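HTPA Reductase (Selaginella moellendorffii, PDB 5U5N) reduces 4-hydroxy-tetrahydrodipicolinate (HTPA) to tetrahydrodipicolinate with a nicotinamide cofactor in the diaminopimelate route of lysine biosynthesis, and forms a dimer. Local coordinates at the interface of chains A and B. Numbering follows the deposited sequence. Chains: chain A/B, HTPA Reductase.

Contact 1: the interface of chains A and B. Residues chain A 146-148, 150-151; chain B 131-132, 135, 273-274, 276.
A:Phe147 is wedged between two helices of chain B in this part of the dimer interface, which is packed mainly through carbon contacts. CG anti to its own carbonyl carbon (chi1 -52°) places the ring between B:Leu273 and B:Ala135. Its CD1 side meets CB of B:Leu273 at 3.5 Å, while the opposite side, at CD2, comes to 3.7 Å from the methyl CB of B:Ala135. Within chain A, CB of A:Gln146 covers the rim of one face. An alanine here would probably open a gap between B:Leu273 and B:Ala135 and weaken the fit against both helices. Branch CD2 of B:Leu273 continues the apolar seam, 3.7 Å from CB of A:Ala150.

The second kind is a CH-pi contact: CG of B:Gln132 sits 3.8 Å from the centroid of the A:Phe151 ring, offset toward its rim.

Polar bonds flank this core. The extended A:Gln146 gives NE2 to the carboxylate OE2 of B:Glu274 at 3.2 Å, meeting that oxygen from above the carboxylate plane. At the other end B:Gln132, bent at chi2, donates NE2 to the backbone O of A:Ala150 at 3.0 Å. The nitrogen lies almost in line with the carbonyl (166°), but the bond is bent at the hydrogen (130°) and the oxygen is tilted from the B:Gln132 amide plane.

Contact 2: the interface of chains A and B. Residues chain A 234-237; chain B 228-231.
Strand 229-238 pairs with its own copy from the partner chain here, in antiparallel register, so that the beta-sheet runs on from one subunit into the other. The register is shown by bridges between A:Asn236 and B:Phe230, A:His235 and B:Phe231, and A:Val237 and B:Val229. At the first of these the two residues exchange backbone bonds: the amide N of A:Asn236 donates to O of B:Phe230 at 2.8 Å, and N of B:Phe230 donates to O of A:Asn236 at 3.0 Å.

Side chains add contacts to this pairing. A:Asn236 and B:Phe230 lie side by side and point the same way, with amide and ring planes 30° apart. CG of B:Phe230 stands anti to its backbone N (chi1 176°), which brings ring atom CD2 to 3.6 Å from the amide ND2 of A:Asn236. This is a van der Waals approach rather than a hydrogen bond. CB of A:His235 rests above one face of the B:Phe231 ring, at the rim near CD2 and CE2. With CG of A:His235 between its backbone N and carbonyl carbon (chi1 58°), the imidazole is turned away and CB makes the contact. The tightest approach of that pair is 3.3 Å, between CE2 of B:Phe231 and CB of A:His235.

Contact 3: the interface of chains A and B. Residues chain A 131, 276-277, 279; chain B 148-150, 152.
A:Ser277 and A:Gly276, close to the carboxy terminus of chain A, lie against the loop B:Pro148 to B:Ser152 that follows helix 131-146 of the partner.

Van der Waals contact accounts for the direct touching. CA of A:Gly276 approaches the carbonyl O of B:Pro148 at 3.2 Å, and the same carbon lies 4.0 Å from ring atom CG of that proline. A:Ser277 comes in by its CB, 3.6 Å from the backbone O of B:Gly149 and 3.8 Å from CB of B:Ser152. The hydroxyls of the two serines do not bond: OG of A:Ser277 and OG of B:Ser152 are 3.9 Å apart, too far for a hydrogen bond. A:Lys131 also touches directly, its CE lying 3.4 Å from the backbone O of B:Ala150.

Polar linkage runs through water. A:Lys131, the first residue of helix 131-146, starts with CG between the backbone N and the carbonyl carbon (chi1 84°) and is extended beyond, which carries its side-chain amino nitrogen NZ to 3.0 Å from a bridging water molecule. That water lies 2.8 Å from the carbonyl O of B:Gly149, with a weaker approach to O of B:Ala150. If protonated, the amine would probably be favoured by these carbonyl oxygens.

Through carbon contacts and a water bridge, the site ties the tail and helix start of one subunit to the partner's loop, adding to the dimer interface.

Contact 1: the interface of chains A and B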
# COMPACT_ATOMS: atom_id res chain seq x y z
N GLN A 146 3.12 -11.02 -4.89
CA GLN A 146 3.56 -11.69 -3.68
C GLN A 146 2.47 -12.50 -2.96
O GLN A 146 2.78 -13.55 -2.47
CB GLN A 146 4.13 -10.70 -2.67
CG GLN A 146 5.06 -11.37 -1.70
CD GLN A 146 5.67 -10.38 -0.73
OE1 GLN A 146 5.67 -9.17 -0.96
NE2 GLN A 146 6.18 -10.91 0.39
N PHE A 147 1.23 -11.99 -2.90
CA PHE A 147 0.18 -12.59 -2.07
C PHE A 147 -1.08 -12.97 -2.88
O PHE A 147 -2.16 -12.45 -2.64
CB PHE A 147 -0.21 -11.66 -0.92
CG PHE A 147 0.96 -11.17 -0.09
CD1 PHE A 147 2.01 -12.00 0.30
CD2 PHE A 147 0.95 -9.87 0.39
CE1 PHE A 147 3.05 -11.54 1.08
CE2 PHE A 147 2.00 -9.39 1.19
CZ PHE A 147 3.05 -10.23 1.51
N PRO A 148 -0.92 -13.90 -3.84
CA PRO A 148 -2.02 -14.30 -4.73
C PRO A 148 -3.25 -14.80 -3.96
O PRO A 148 -3.10 -15.57 -2.98
CB PRO A 148 -1.43 -15.48 -5.52
CG PRO A 148 -0.38 -16.04 -4.59
CD PRO A 148 0.23 -14.81 -3.99
N ALA A 150 -5.06 -13.34 -1.78
CA ALA A 150 -5.14 -12.94 -0.36
C ALA A 150 -6.50 -12.41 0.09
O ALA A 150 -6.87 -12.56 1.27
CB ALA A 150 -4.04 -11.96 0.04
N PHE A 151 -7.25 -11.81 -0.83
CA PHE A 151 -8.60 -11.33 -0.55
C PHE A 151 -9.68 -12.19 -1.25
O PHE A 151 -10.82 -11.76 -1.45
CB PHE A 151 -8.71 -9.87 -0.97
CG PHE A 151 -7.88 -8.94 -0.15
CD1 PHE A 151 -6.52 -8.81 -0.36
CD2 PHE A 151 -8.47 -8.17 0.84
CE1 PHE A 151 -5.76 -7.96 0.41
CE2 PHE A 151 -7.73 -7.28 1.58
CZ PHE A 151 -6.37 -7.18 1.38
N LYS B 131 -4.87 -12.02 8.01
CA LYS B 131 -3.95 -12.07 6.87
C LYS B 131 -4.14 -10.93 5.83
O LYS B 131 -3.17 -10.50 5.23
CB LYS B 131 -4.00 -13.43 6.19
CG LYS B 131 -5.08 -13.61 5.13
CD LYS B 131 -4.95 -14.96 4.45
CE LYS B 131 -6.12 -15.16 3.51
NZ LYS B 131 -6.13 -16.44 2.78
N GLN B 132 -5.35 -10.43 5.66
CA GLN B 132 -5.62 -9.31 4.77
C GLN B 132 -4.99 -8.02 5.31
O GLN B 132 -4.51 -7.14 4.54
CB GLN B 132 -7.12 -9.11 4.53
CG GLN B 132 -7.78 -10.25 3.72
CD GLN B 132 -7.99 -11.54 4.52
OE1 GLN B 132 -7.86 -11.54 5.74
NE2 GLN B 132 -8.32 -12.62 3.84
N ALA B 135 -1.26 -8.35 4.66
CA ALA B 135 -0.95 -7.97 3.28
C ALA B 135 -0.86 -6.44 3.06
O ALA B 135 -0.00 -5.97 2.30
CB ALA B 135 -1.95 -8.58 2.31
N LEU B 273 0.69 -16.20 3.39
CA LEU B 273 0.11 -15.41 2.32
C LEU B 273 0.77 -15.73 0.96
O LEU B 273 0.06 -15.89 -0.02
CB LEU B 273 0.25 -13.92 2.63
CG LEU B 273 -0.74 -13.36 3.64
CD1 LEU B 273 -0.24 -12.04 4.19
CD2 LEU B 273 -2.07 -13.14 2.94
N GLU B 274 2.09 -15.90 0.97
CA GLU B 274 2.85 -16.29 -0.20
C GLU B 274 2.41 -17.62 -0.81
O GLU B 274 2.45 -17.77 -2.03
CB GLU B 274 4.36 -16.30 0.09
CG GLU B 274 5.01 -14.92 0.15
CD GLU B 274 6.36 -14.92 0.87
OE1 GLU B 274 6.61 -15.83 1.72
OE2 GLU B 274 7.16 -14.00 0.64
N GLY B 276 -0.68 -18.79 -1.00
CA GLY B 276 -2.02 -18.72 -1.56
C GLY B 276 -3.11 -19.45 -0.78
O GLY B 276 -2.85 -20.24 0.13

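Contact 2: the interface of chains A and B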
# COMPACT_ATOMS: atom_id res chain seq x y z
N LYS A 234 -8.02 5.41 -0.82
CA LYS A 234 -8.30 6.59 -1.62
C LYS A 234 -7.02 7.28 -2.06
O LYS A 234 -6.07 7.40 -1.26
CB LYS A 234 -9.07 7.62 -0.83
CG LYS A 234 -10.49 7.27 -0.56
CD LYS A 234 -11.20 8.42 0.12
CE LYS A 234 -12.63 8.01 0.35
NZ LYS A 234 -13.29 8.96 1.30
N HIS A 235 -7.04 7.78 -3.29
CA HIS A 235 -6.06 8.74 -3.74
C HIS A 235 -6.77 9.80 -4.57
O HIS A 235 -7.44 9.50 -5.54
CB HIS A 235 -4.86 8.06 -4.41
CG HIS A 235 -5.20 7.20 -5.59
ND1 HIS A 235 -5.23 7.68 -6.87
CD2 HIS A 235 -5.40 5.86 -5.69
CE1 HIS A 235 -5.52 6.70 -7.71
NE2 HIS A 235 -5.63 5.58 -7.01
N ASN A 236 -6.69 11.04 -4.08
CA ASN A 236 -7.48 12.17 -4.54
C ASN A 236 -6.53 13.29 -4.94
O ASN A 236 -5.77 13.77 -4.10
CB ASN A 236 -8.39 12.65 -3.41
CG ASN A 236 -9.51 11.68 -3.10
OD1 ASN A 236 -9.76 10.70 -3.82
ND2 ASN A 236 -10.22 11.98 -2.03
N VAL A 237 -6.58 13.70 -6.22
CA VAL A 237 -5.76 14.77 -6.74
C VAL A 237 -6.63 15.94 -7.20
O VAL A 237 -7.60 15.71 -7.93
CB VAL A 237 -4.93 14.29 -7.94
CG1 VAL A 237 -4.23 15.47 -8.65
CG2 VAL A 237 -3.90 13.28 -7.45
N THR B 228 -3.35 19.74 -1.90
CA THR B 228 -4.05 19.31 -3.12
C THR B 228 -4.01 17.80 -3.37
O THR B 228 -4.75 17.33 -4.26
CB THR B 228 -3.51 20.00 -4.40
OG1 THR B 228 -2.14 19.63 -4.60
CG2 THR B 228 -3.64 21.48 -4.29
N VAL B 229 -3.16 17.06 -2.65
CA VAL B 229 -3.10 15.60 -2.79
C VAL B 229 -3.45 14.96 -1.44
O VAL B 229 -2.82 15.26 -0.42
CB VAL B 229 -1.70 15.11 -3.21
CG1 VAL B 229 -1.71 13.62 -3.50
CG2 VAL B 229 -1.18 15.89 -4.41
N PHE B 230 -4.44 14.07 -1.46
CA PHE B 230 -4.98 13.41 -0.28
C PHE B 230 -4.99 11.90 -0.54
O PHE B 230 -5.60 11.44 -1.53
CB PHE B 230 -6.41 13.95 -0.05
CG PHE B 230 -7.16 13.28 1.08
CD1 PHE B 230 -6.93 13.67 2.39
CD2 PHE B 230 -8.10 12.28 0.83
CE1 PHE B 230 -7.61 13.06 3.43
CE2 PHE B 230 -8.77 11.64 1.87
CZ PHE B 230 -8.53 12.04 3.16
N PHE B 231 -4.28 11.14 0.30
CA PHE B 231 -4.34 9.66 0.34
C PHE B 231 -4.96 9.25 1.65
O PHE B 231 -4.63 9.77 2.72
CB PHE B 231 -2.95 9.02 0.27
CG PHE B 231 -2.30 9.07 -1.08
CD1 PHE B 231 -1.63 10.22 -1.50
CD2 PHE B 231 -2.37 8.00 -1.95
CE1 PHE B 231 -1.03 10.27 -2.76
CE2 PHE B 231 -1.77 8.06 -3.21
CZ PHE B 231 -1.10 9.18 -3.60

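Contact 3: the interface of chains A and B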
# COMPACT_ATOMS: atom_id res chain seq x y z
N LYS A 131 3.94 11.30 -9.04
CA LYS A 131 4.78 10.20 -8.55
C LYS A 131 4.21 9.46 -7.35
O LYS A 131 4.46 8.28 -7.21
CB LYS A 131 6.23 10.62 -8.27
CG LYS A 131 6.49 11.25 -6.93
CD LYS A 131 7.97 11.48 -6.73
CE LYS A 131 8.21 11.81 -5.25
NZ LYS A 131 9.64 12.08 -4.99
N GLY A 276 14.90 7.90 -4.61
CA GLY A 276 14.71 8.52 -3.30
C GLY A 276 14.35 9.97 -3.43
O GLY A 276 14.36 10.50 -4.53
N SER A 277 14.05 10.64 -2.32
CA SER A 277 13.82 12.09 -2.36
C SER A 277 15.13 12.82 -2.48
O SER A 277 16.10 12.46 -1.83
CB SER A 277 13.05 12.63 -1.17
OG SER A 277 13.61 12.19 0.04
N ARG A 279 15.04 16.40 -2.37
CA ARG A 279 14.71 17.75 -1.93
C ARG A 279 14.65 17.85 -0.41
O ARG A 279 13.69 17.41 0.20
CB ARG A 279 13.38 18.15 -2.56
CG ARG A 279 13.52 18.52 -4.02
CD ARG A 279 12.26 18.26 -4.82
NE ARG A 279 11.36 19.38 -4.75
CZ ARG A 279 10.15 19.43 -5.30
NH1 ARG A 279 9.62 18.43 -5.98
NH2 ARG A 279 9.46 20.54 -5.14
N PRO B 148 11.97 4.89 -1.17
CA PRO B 148 12.32 5.74 0.00
C PRO B 148 12.10 7.23 -0.23
O PRO B 148 12.39 7.73 -1.29
CB PRO B 148 13.82 5.46 0.18
CG PRO B 148 14.28 5.11 -1.19
CD PRO B 148 13.17 4.24 -1.73
N GLY B 149 11.59 7.92 0.77
CA GLY B 149 11.27 9.36 0.68
C GLY B 149 10.16 9.77 -0.27
O GLY B 149 9.96 10.97 -0.47
N ALA B 150 9.39 8.83 -0.80
CA ALA B 150 8.40 9.17 -1.85
C ALA B 150 7.34 10.17 -1.43
O ALA B 150 6.81 10.91 -2.30
CB ALA B 150 7.73 7.92 -2.46
N SER B 152 8.02 12.49 1.00
CA SER B 152 8.78 13.52 1.70
C SER B 152 8.05 14.85 1.65
O SER B 152 7.63 15.27 0.56
CB SER B 152 10.15 13.62 1.09
OG SER B 152 10.99 14.40 1.93
O HOH W 1 9.07 12.94 -2.20

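Contact 1 lies about 26 Å from contact 2 and 27 Å from contact 3, while contacts 2 and 3 are about 17 Å apart, measured between the centres of their C-alpha atoms. Contacts 1 and 3 draw on the same elements with the chains exchanged: the start of helix 131-146, the loop after it and the residues near the carboxy terminus. They thus sample two symmetry-related ends of one interface, and contact 2 adds strand 229-238. Because every contact has its twin, helix ends, tails and strand edges of both subunits are held together, consistent with the plant enzyme being a dimer.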